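Local coordinates for protein peptidyl-prolyl cis-trans isomerase (Hirschia baltica, PDB 5EX2) that probably catalyses the cis-trans isomerisation of peptide bonds preceding proline, as a periplasmic folding helper of the cyclophilin family, at residues M73-D78 / K168-L173; M158-D163 / R183-W188. One frame throughout, in Å; residues are numbered along the deposited sequence.

Both contacts belong to the eight-stranded antiparallel barrel of the cyclophilin fold, in which strand 155-158, ending at Met158 of contact 2, lies between strand 171-174 of contact 1 and strand 187-191 of contact 2. Contact 1 is the more deeply buried: two neighbouring barrel strands joined by regular backbone hydrogen bonds, with aromatic and aliphatic side chains about them and polar groups gathered where the strands run out. Contact 2 is only partly buried and mostly loop, so side-chain hydrogen bonds, a cation-pi contact and bridging waters take over from the backbone ladder. The two touch directly, since Ala159 N probably hydrogen-bonds to Gln170 O at 3.0 Å.

Contact 1. Residues M73-D78 / K168-L173; sequences MAQGGD and KDQFFL
Asp169 opens the contact from the loop, sharing a water with Asp78: the water donates to OD2 of Asp169 and OD1 of Asp78, which probably eases the closeness of the two carboxylates. OD2 also accepts from Ile79 N. Gln170 follows, its extended chain running beside Asp78, the amide stacked on the carboxylate with planes 9° apart. Its OE1 accepts from Gln75 NE2 at 2.8 Å; OE1 of Gln75 is taken by Arg67, so both ends of that amide are held. At Phe171 the regular antiparallel ladder of the cyclophilin barrel begins: its N donates to Gly76 O (3.1 Å), and its O accepts from Gly76 N nearly along the C=O axis. The ring, swung to chi1 60°, lays one face over the backbone of Gly76, with CE1 3.5 Å from Gly77 N; Gly77, at phi 81°, suits glycine. Phe172, in the non-hydrogen-bonded pair with Gln75, turns to the opposite face of the sheet; Met73 SD packs 3.5 Å from Phe172 CB and sits obliquely to the ring, 4.9 Å from its centroid, a Met-aromatic contact. Leu173 pairs with Ala74 through two straight bonds, Leu173 N to Ala74 O and Ala74 N to Leu173 O. Ala74 CB faces Leu173 CB at 4.5 Å.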
ATOM      1  N   MET A  73      -4.552   2.644 -12.865  1.00  9.83           N
ATOM      2  CA  MET A  73      -3.906   3.365 -11.786  1.00  9.04           C
ATOM      3  C   MET A  73      -3.841   4.856 -12.066  1.00  9.02           C
ATOM      4  O   MET A  73      -4.118   5.311 -13.173  1.00  9.56           O
ATOM      5  CB  MET A  73      -2.498   2.804 -11.553  1.00  8.90           C
ATOM      6  CG  MET A  73      -1.601   2.809 -12.790  1.00 11.26           C
ATOM      7  SD  MET A  73      -0.832   4.437 -13.022  1.00 13.12           S
ATOM      8  CE  MET A  73      -1.079   4.714 -14.776  1.00 18.20           C
ATOM      9  N   ALA A  74      -3.491   5.584 -11.010  1.00  8.47           N
ATOM     10  CA  ALA A  74      -3.206   7.005 -11.081  1.00  8.36           C
ATOM     11  C   ALA A  74      -1.757   7.244 -10.701  1.00  7.88           C
ATOM     12  O   ALA A  74      -1.329   6.930  -9.587  1.00  8.93           O
ATOM     13  CB  ALA A  74      -4.131   7.771 -10.157  1.00  9.52           C
ATOM     14  N   GLN A  75      -1.002   7.815 -11.633  1.00  8.06           N
ATOM     15  CA  GLN A  75       0.421   8.058 -11.441  1.00  7.83           C
ATOM     16  C   GLN A  75       0.696   9.537 -11.188  1.00 10.31           C
ATOM     17  O   GLN A  75       0.171  10.402 -11.897  1.00 10.72           O
ATOM     18  CB  GLN A  75       1.209   7.568 -12.656  1.00 10.15           C
ATOM     19  CG  GLN A  75       2.690   7.764 -12.543  1.00 10.51           C
ATOM     20  CD  GLN A  75       3.439   7.089 -13.677  1.00 16.36           C
ATOM     21  OE1 GLN A  75       2.948   6.128 -14.260  1.00 25.63           O
ATOM     22  NE2 GLN A  75       4.604   7.611 -14.024  1.00 14.65           N
ATOM     23  N   GLY A  76       1.504   9.807 -10.167  1.00  8.95           N
ATOM     24  CA  GLY A  76       1.887  11.162  -9.804  1.00  9.65           C
ATOM     25  C   GLY A  76       3.336  11.211  -9.379  1.00 10.28           C
ATOM     26  O   GLY A  76       4.110  10.290  -9.650  1.00  9.90           O
ATOM     27  N   GLY A  77       3.704  12.295  -8.719  1.00  9.08           N
ATOM     28  CA  GLY A  77       5.010  12.391  -8.116  1.00  8.51           C
ATOM     29  C   GLY A  77       6.174  12.765  -9.015  1.00  8.32           C
ATOM     30  O   GLY A  77       7.323  12.574  -8.623  1.00 10.51           O
ATOM     31  N   ASP A  78       5.909  13.349 -10.177  1.00  9.49           N
ATOM     32  CA  ASP A  78       6.987  13.792 -11.050  1.00 11.71           C
ATOM     33  C   ASP A  78       7.422  15.168 -10.586  1.00 12.33           C
ATOM     34  O   ASP A  78       6.905  16.186 -11.049  1.00 12.44           O
ATOM     35  CB  ASP A  78       6.534  13.810 -12.505  1.00 12.53           C
ATOM     36  CG  ASP A  78       7.656  14.139 -13.467  1.00 17.39           C
ATOM     37  OD1 ASP A  78       8.813  14.336 -13.017  1.00 18.27           O
ATOM     38  OD2 ASP A  78       7.371  14.203 -14.680  1.00 17.52           O
ATOM     39  N   LYS A 168      12.242   6.459  -8.436  1.00 12.97           N
ATOM     40  CA  LYS A 168      12.832   7.616  -7.764  1.00 12.80           C
ATOM     41  C   LYS A 168      11.804   8.390  -6.973  1.00 12.89           C
ATOM     42  O   LYS A 168      11.846   8.393  -5.745  1.00 12.99           O
ATOM     43  CB  LYS A 168      13.513   8.536  -8.777  1.00 13.21           C
ATOM     44  CG  LYS A 168      14.241   9.700  -8.116  1.00 14.58           C
ATOM     45  CD  LYS A 168      15.068  10.498  -9.108  1.00 17.92           C
ATOM     46  CE  LYS A 168      14.207  11.274 -10.078  1.00 17.53           C
ATOM     47  NZ  LYS A 168      15.062  11.936 -11.107  1.00 21.76           N
ATOM     48  N   ASP A 169      10.892   9.060  -7.676  1.00 11.95           N
ATOM     49  CA  ASP A 169       9.859   9.878  -7.028  1.00  9.95           C
ATOM     50  C   ASP A 169       8.446   9.518  -7.470  1.00  7.99           C
ATOM     51  O   ASP A 169       7.526   9.482  -6.672  1.00  9.64           O
ATOM     52  CB  ASP A 169      10.115  11.369  -7.278  1.00 11.17           C
ATOM     53  CG  ASP A 169      10.362  11.713  -8.734  1.00 13.70           C
ATOM     54  OD1 ASP A 169      10.457  10.821  -9.608  1.00 13.48           O
ATOM     55  OD2 ASP A 169      10.479  12.926  -8.995  1.00 13.31           O
ATOM     56  N   GLN A 170       8.270   9.217  -8.749  1.00  8.95           N
ATOM     57  CA  GLN A 170       6.938   8.941  -9.262  1.00  9.63           C
ATOM     58  C   GLN A 170       6.387   7.659  -8.696  1.00  8.70           C
ATOM     59  O   GLN A 170       7.097   6.656  -8.598  1.00 10.16           O
ATOM     60  CB  GLN A 170       6.947   8.873 -10.787  1.00 10.65           C
ATOM     61  CG  GLN A 170       7.304  10.192 -11.418  1.00 10.61           C
ATOM     62  CD  GLN A 170       7.204  10.175 -12.912  1.00 14.32           C
ATOM     63  OE1 GLN A 170       6.169   9.816 -13.470  1.00 16.80           O
ATOM     64  NE2 GLN A 170       8.278  10.571 -13.579  1.00 17.29           N
ATOM     65  N   PHE A 171       5.106   7.691  -8.352  1.00 10.23           N
ATOM     66  CA  PHE A 171       4.421   6.579  -7.713  1.00 10.67           C
ATOM     67  C   PHE A 171       3.094   6.353  -8.406  1.00 12.42           C
ATOM     68  O   PHE A 171       2.616   7.220  -9.147  1.00 10.00           O
ATOM     69  CB  PHE A 171       4.167   6.874  -6.240  1.00  9.22           C
ATOM     70  CG  PHE A 171       3.327   8.084  -6.044  1.00  9.64           C
ATOM     71  CD1 PHE A 171       3.899   9.333  -5.942  1.00 10.04           C
ATOM     72  CD2 PHE A 171       1.949   7.975  -6.035  1.00  9.57           C
ATOM     73  CE1 PHE A 171       3.106  10.462  -5.815  1.00 10.37           C
ATOM     74  CE2 PHE A 171       1.153   9.090  -5.909  1.00 11.66           C
ATOM     75  CZ  PHE A 171       1.732  10.339  -5.803  1.00 12.17           C
ATOM     76  N   PHE A 172       2.492   5.195  -8.236  0.62 10.56           N
ATOM     77  CA  PHE A 172       1.129   5.080  -8.697  0.62  9.45           C
ATOM     78  C   PHE A 172       0.238   4.431  -7.657  0.62  9.17           C
ATOM     79  O   PHE A 172       0.636   3.556  -6.869  0.62  6.82           O
ATOM     80  CB  PHE A 172       1.039   4.393 -10.050  0.62  7.67           C
ATOM     81  CG  PHE A 172       1.729   3.095 -10.138  0.62  7.11           C
ATOM     82  CD1 PHE A 172       3.090   3.035 -10.371  0.62 15.33           C
ATOM     83  CD2 PHE A 172       1.010   1.924 -10.059  0.62  9.91           C
ATOM     84  CE1 PHE A 172       3.724   1.827 -10.499  0.62  9.07           C
ATOM     85  CE2 PHE A 172       1.639   0.714 -10.187  0.62 10.00           C
ATOM     86  CZ  PHE A 172       3.001   0.662 -10.403  0.62 13.79           C
ATOM     87  N   LEU A 173      -0.986   4.922  -7.689  1.00  8.47           N
ATOM     88  CA  LEU A 173      -2.076   4.484  -6.823  1.00  8.14           C
ATOM     89  C   LEU A 173      -2.922   3.493  -7.591  1.00  8.70           C
ATOM     90  O   LEU A 173      -3.486   3.835  -8.640  1.00  8.26           O
ATOM     91  CB  LEU A 173      -2.939   5.668  -6.396  1.00  9.01           C
ATOM     92  CG  LEU A 173      -2.193   6.849  -5.788  1.00  9.75           C
ATOM     93  CD1 LEU A 173      -3.188   7.963  -5.472  1.00  9.48           C
ATOM     94  CD2 LEU A 173      -1.432   6.457  -4.525  1.00 11.09           C
TER
HETATM   95  O   HOH W   1      11.003  14.125 -11.255  1.00 15.01           O

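Contact 2. Residues M158-D163 / R183-W188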
ATOM      1  N   MET A 158       5.784   1.951  -7.182  1.00 11.12           N
ATOM      2  CA  MET A 158       6.746   2.896  -7.702  1.00  8.08           C
ATOM      3  C   MET A 158       6.819   2.854  -9.216  1.00  9.11           C
ATOM      4  O   MET A 158       7.017   1.805  -9.797  1.00 11.15           O
ATOM      5  CB  MET A 158       8.128   2.610  -7.122  1.00 10.14           C
ATOM      6  CG  MET A 158       8.964   3.844  -6.978  1.00 10.33           C
ATOM      7  SD  MET A 158       8.384   4.838  -5.597  1.00 13.21           S
ATOM      8  CE  MET A 158       9.284   6.352  -5.886  1.00 13.83           C
ATOM      9  N   ALA A 159       6.655   4.002  -9.852  1.00  8.60           N
ATOM     10  CA  ALA A 159       6.809   4.081 -11.284  1.00 10.62           C
ATOM     11  C   ALA A 159       8.261   3.881 -11.657  1.00 12.94           C
ATOM     12  O   ALA A 159       9.164   4.170 -10.879  1.00 12.05           O
ATOM     13  CB  ALA A 159       6.334   5.413 -11.799  1.00 11.68           C
ATOM     14  N   ARG A 160       8.481   3.384 -12.861  1.00 13.21           N
ATOM     15  CA  ARG A 160       9.823   3.227 -13.377  1.00 17.42           C
ATOM     16  C   ARG A 160       9.774   3.111 -14.889  1.00 12.63           C
ATOM     17  O   ARG A 160       8.711   2.877 -15.466  1.00 16.14           O
ATOM     18  CB  ARG A 160      10.508   2.006 -12.771  1.00 15.00           C
ATOM     19  CG  ARG A 160       9.859   0.683 -13.091  1.00 19.73           C
ATOM     20  CD  ARG A 160      10.810  -0.411 -12.685  1.00 17.67           C
ATOM     21  NE  ARG A 160      10.377  -1.757 -13.049  1.00 18.93           N
ATOM     22  CZ  ARG A 160      10.786  -2.415 -14.136  1.00 22.46           C
ATOM     23  NH1 ARG A 160      11.605  -1.848 -15.014  1.00 24.35           N
ATOM     24  NH2 ARG A 160      10.357  -3.645 -14.357  1.00 20.57           N
ATOM     25  N   THR A 161      10.933   3.305 -15.504  1.00 18.60           N
ATOM     26  CA  THR A 161      11.130   3.075 -16.934  1.00 14.87           C
ATOM     27  C   THR A 161      11.453   1.604 -17.190  1.00 18.69           C
ATOM     28  O   THR A 161      11.290   0.773 -16.304  1.00 19.61           O
ATOM     29  CB  THR A 161      12.269   3.944 -17.490  1.00 21.27           C
ATOM     30  OG1 THR A 161      13.520   3.504 -16.943  1.00 21.80           O
ATOM     31  CG2 THR A 161      12.051   5.407 -17.148  1.00 25.35           C
ATOM     32  N   ASN A 162      11.904   1.266 -18.394  1.00 18.57           N
ATOM     33  CA  ASN A 162      12.292  -0.118 -18.658  1.00 22.52           C
ATOM     34  C   ASN A 162      13.422  -0.570 -17.724  1.00 19.85           C
ATOM     35  O   ASN A 162      13.590  -1.763 -17.471  1.00 25.52           O
ATOM     36  CB  ASN A 162      12.749  -0.303 -20.115  1.00 23.77           C
ATOM     37  CG  ASN A 162      11.607  -0.205 -21.123  1.00 18.49           C
ATOM     38  OD1 ASN A 162      10.435  -0.293 -20.766  1.00 24.71           O
ATOM     39  ND2 ASN A 162      11.957  -0.033 -22.396  1.00 21.79           N
ATOM     40  N   ASP A 163      14.197   0.383 -17.224  1.00 17.33           N
ATOM     41  CA  ASP A 163      15.269   0.122 -16.265  1.00 14.89           C
ATOM     42  C   ASP A 163      14.703  -0.223 -14.884  1.00 16.50           C
ATOM     43  O   ASP A 163      14.060   0.621 -14.255  1.00 16.03           O
ATOM     44  CB  ASP A 163      16.176   1.351 -16.154  1.00 22.73           C
ATOM     45  CG  ASP A 163      17.337   1.155 -15.183  1.00 21.01           C
ATOM     46  OD1 ASP A 163      17.426   0.118 -14.497  1.00 28.72           O
ATOM     47  OD2 ASP A 163      18.184   2.069 -15.106  1.00 42.59           O
ATOM     48  N   ARG A 183       5.741  -8.586  -9.421  1.00 12.28           N
ATOM     49  CA  ARG A 183       7.138  -8.997  -9.520  1.00 10.81           C
ATOM     50  C   ARG A 183       7.927  -8.143 -10.508  1.00 10.25           C
ATOM     51  O   ARG A 183       9.092  -8.429 -10.765  1.00 11.58           O
ATOM     52  CB  ARG A 183       7.249 -10.476  -9.883  1.00 10.39           C
ATOM     53  CG  ARG A 183       6.497 -11.383  -8.923  1.00 13.41           C
ATOM     54  CD  ARG A 183       6.678 -12.858  -9.257  1.00 16.21           C
ATOM     55  NE  ARG A 183       8.065 -13.265  -9.075  1.00 20.20           N
ATOM     56  CZ  ARG A 183       8.944 -13.482 -10.050  1.00 30.11           C
ATOM     57  NH1 ARG A 183       8.608 -13.349 -11.331  1.00 34.42           N
ATOM     58  NH2 ARG A 183      10.178 -13.837  -9.729  1.00 25.86           N
ATOM     59  N   LYS A 184       7.317  -7.048 -10.978  1.00 10.10           N
ATOM     60  CA  LYS A 184       7.968  -6.155 -11.928  1.00 11.24           C
ATOM     61  C   LYS A 184       8.015  -4.709 -11.455  1.00 11.75           C
ATOM     62  O   LYS A 184       8.733  -3.910 -12.041  1.00 12.11           O
ATOM     63  CB  LYS A 184       7.256  -6.220 -13.278  1.00 12.62           C
ATOM     64  CG  LYS A 184       7.351  -7.580 -13.928  1.00 16.66           C
ATOM     65  CD  LYS A 184       6.467  -7.697 -15.157  1.00 19.97           C
ATOM     66  CE  LYS A 184       6.691  -9.034 -15.847  1.00 28.89           C
ATOM     67  NZ  LYS A 184       5.772  -9.243 -16.999  1.00 44.71           N
ATOM     68  N   TYR A 185       7.253  -4.365 -10.426  1.00  9.81           N
ATOM     69  CA  TYR A 185       7.232  -3.002  -9.895  1.00 10.15           C
ATOM     70  C   TYR A 185       7.310  -3.085  -8.384  1.00  9.13           C
ATOM     71  O   TYR A 185       6.841  -4.050  -7.776  1.00 10.43           O
ATOM     72  CB  TYR A 185       5.965  -2.240 -10.313  1.00 11.41           C
ATOM     73  CG  TYR A 185       5.952  -1.966 -11.783  1.00 11.15           C
ATOM     74  CD1 TYR A 185       5.631  -2.963 -12.680  1.00 10.93           C
ATOM     75  CD2 TYR A 185       6.315  -0.721 -12.287  1.00 12.74           C
ATOM     76  CE1 TYR A 185       5.655  -2.745 -14.041  1.00 14.38           C
ATOM     77  CE2 TYR A 185       6.342  -0.483 -13.658  1.00 16.07           C
ATOM     78  CZ  TYR A 185       6.011  -1.505 -14.523  1.00 14.80           C
ATOM     79  OH  TYR A 185       6.040  -1.273 -15.886  1.00 18.73           O
ATOM     80  N   SER A 186       7.896  -2.065  -7.776  1.00 10.11           N
ATOM     81  CA  SER A 186       8.121  -2.059  -6.341  1.00  9.71           C
ATOM     82  C   SER A 186       6.917  -1.527  -5.581  1.00  8.00           C
ATOM     83  O   SER A 186       6.792  -0.337  -5.359  1.00  8.83           O
ATOM     84  CB  SER A 186       9.358  -1.220  -6.009  1.00 10.16           C
ATOM     85  OG  SER A 186      10.493  -1.644  -6.735  1.00 11.35           O
ATOM     86  N   SER A 187       6.020  -2.410  -5.180  1.00  8.23           N
ATOM     87  CA  SER A 187       4.914  -2.002  -4.325  1.00  8.27           C
ATOM     88  C   SER A 187       5.433  -1.766  -2.910  1.00  8.94           C
ATOM     89  O   SER A 187       6.291  -2.489  -2.422  1.00 11.38           O
ATOM     90  CB  SER A 187       3.800  -3.048  -4.350  1.00  9.23           C
ATOM     91  OG  SER A 187       4.333  -4.333  -4.129  1.00 10.40           O
ATOM     92  N   TRP A 188       4.928  -0.722  -2.271  1.00  7.64           N
ATOM     93  CA  TRP A 188       5.507  -0.279  -1.003  1.00 11.41           C
ATOM     94  C   TRP A 188       4.517   0.219   0.015  1.00  7.82           C
ATOM     95  O   TRP A 188       4.907   0.507   1.137  1.00 10.29           O
ATOM     96  CB  TRP A 188       6.530   0.825  -1.244  1.00 10.26           C
ATOM     97  CG  TRP A 188       6.082   2.029  -2.060  1.00  8.69           C
ATOM     98  CD1 TRP A 188       6.333   2.257  -3.391  1.00  9.53           C
ATOM     99  CD2 TRP A 188       5.369   3.192  -1.593  1.00 10.76           C
ATOM    100  NE1 TRP A 188       5.807   3.461  -3.772  1.00 11.10           N
ATOM    101  CE2 TRP A 188       5.207   4.054  -2.694  1.00  8.06           C
ATOM    102  CE3 TRP A 188       4.839   3.580  -0.361  1.00  9.52           C
ATOM    103  CZ2 TRP A 188       4.561   5.289  -2.593  1.00 12.04           C
ATOM    104  CZ3 TRP A 188       4.179   4.811  -0.273  1.00  8.92           C
ATOM    105  CH2 TRP A 188       4.049   5.636  -1.381  1.00 11.91           C
TER
HETATM  106  O   HOH W   2       8.960  -0.125  -9.582  1.00  9.36           O
HETATM  107  O   HOH W   3       8.233   0.418 -16.875  1.00 30.73           O
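Arg160 grips a single backbone oxygen, Lys184 O, side-on with two nitrogens: NE at 2.9 Å, nearly along the C=O axis, and NH2 at 2.8 Å, on a lone pair. Both bonds lie in the guanidinium plane, so together they fix its rotation. Here the loop that follows barrel strand 155-158 of the cyclophilin fold is tied to the segment leading into strand 187-191. Arginine suits the place because its chain, extended from CG to NE, spans the gap and still has NH1 left to turn back on its own loop, with weak bonds to Thr161 O and Asn162 O. That loop is tightened further by an ST turn, Thr161 OG1 accepting from Asp163 N. The guanidinium also lies over one face of the Tyr185 ring, CZ 5.0 Å from the centroid and the planes 33° apart, a cation-pi contact, while Arg160 CG packs 3.7 Å from Tyr185 CE2. Two waters bridge the segments: one joins backbone to backbone, accepting from Ser186 N and donating to Met158 O; the other donates to Arg160 O and also bonds Tyr185 OH. Farther in, Met158 N makes a weak bond to Ser186 O. His47 of helix 45-57 packs on both Met158 and Trp188. The bend at chi2 of Met158 (74°) brings its sulfur obliquely to the indole in a Met-aromatic contact, SD lying 3.4 Å from Trp188 NE1.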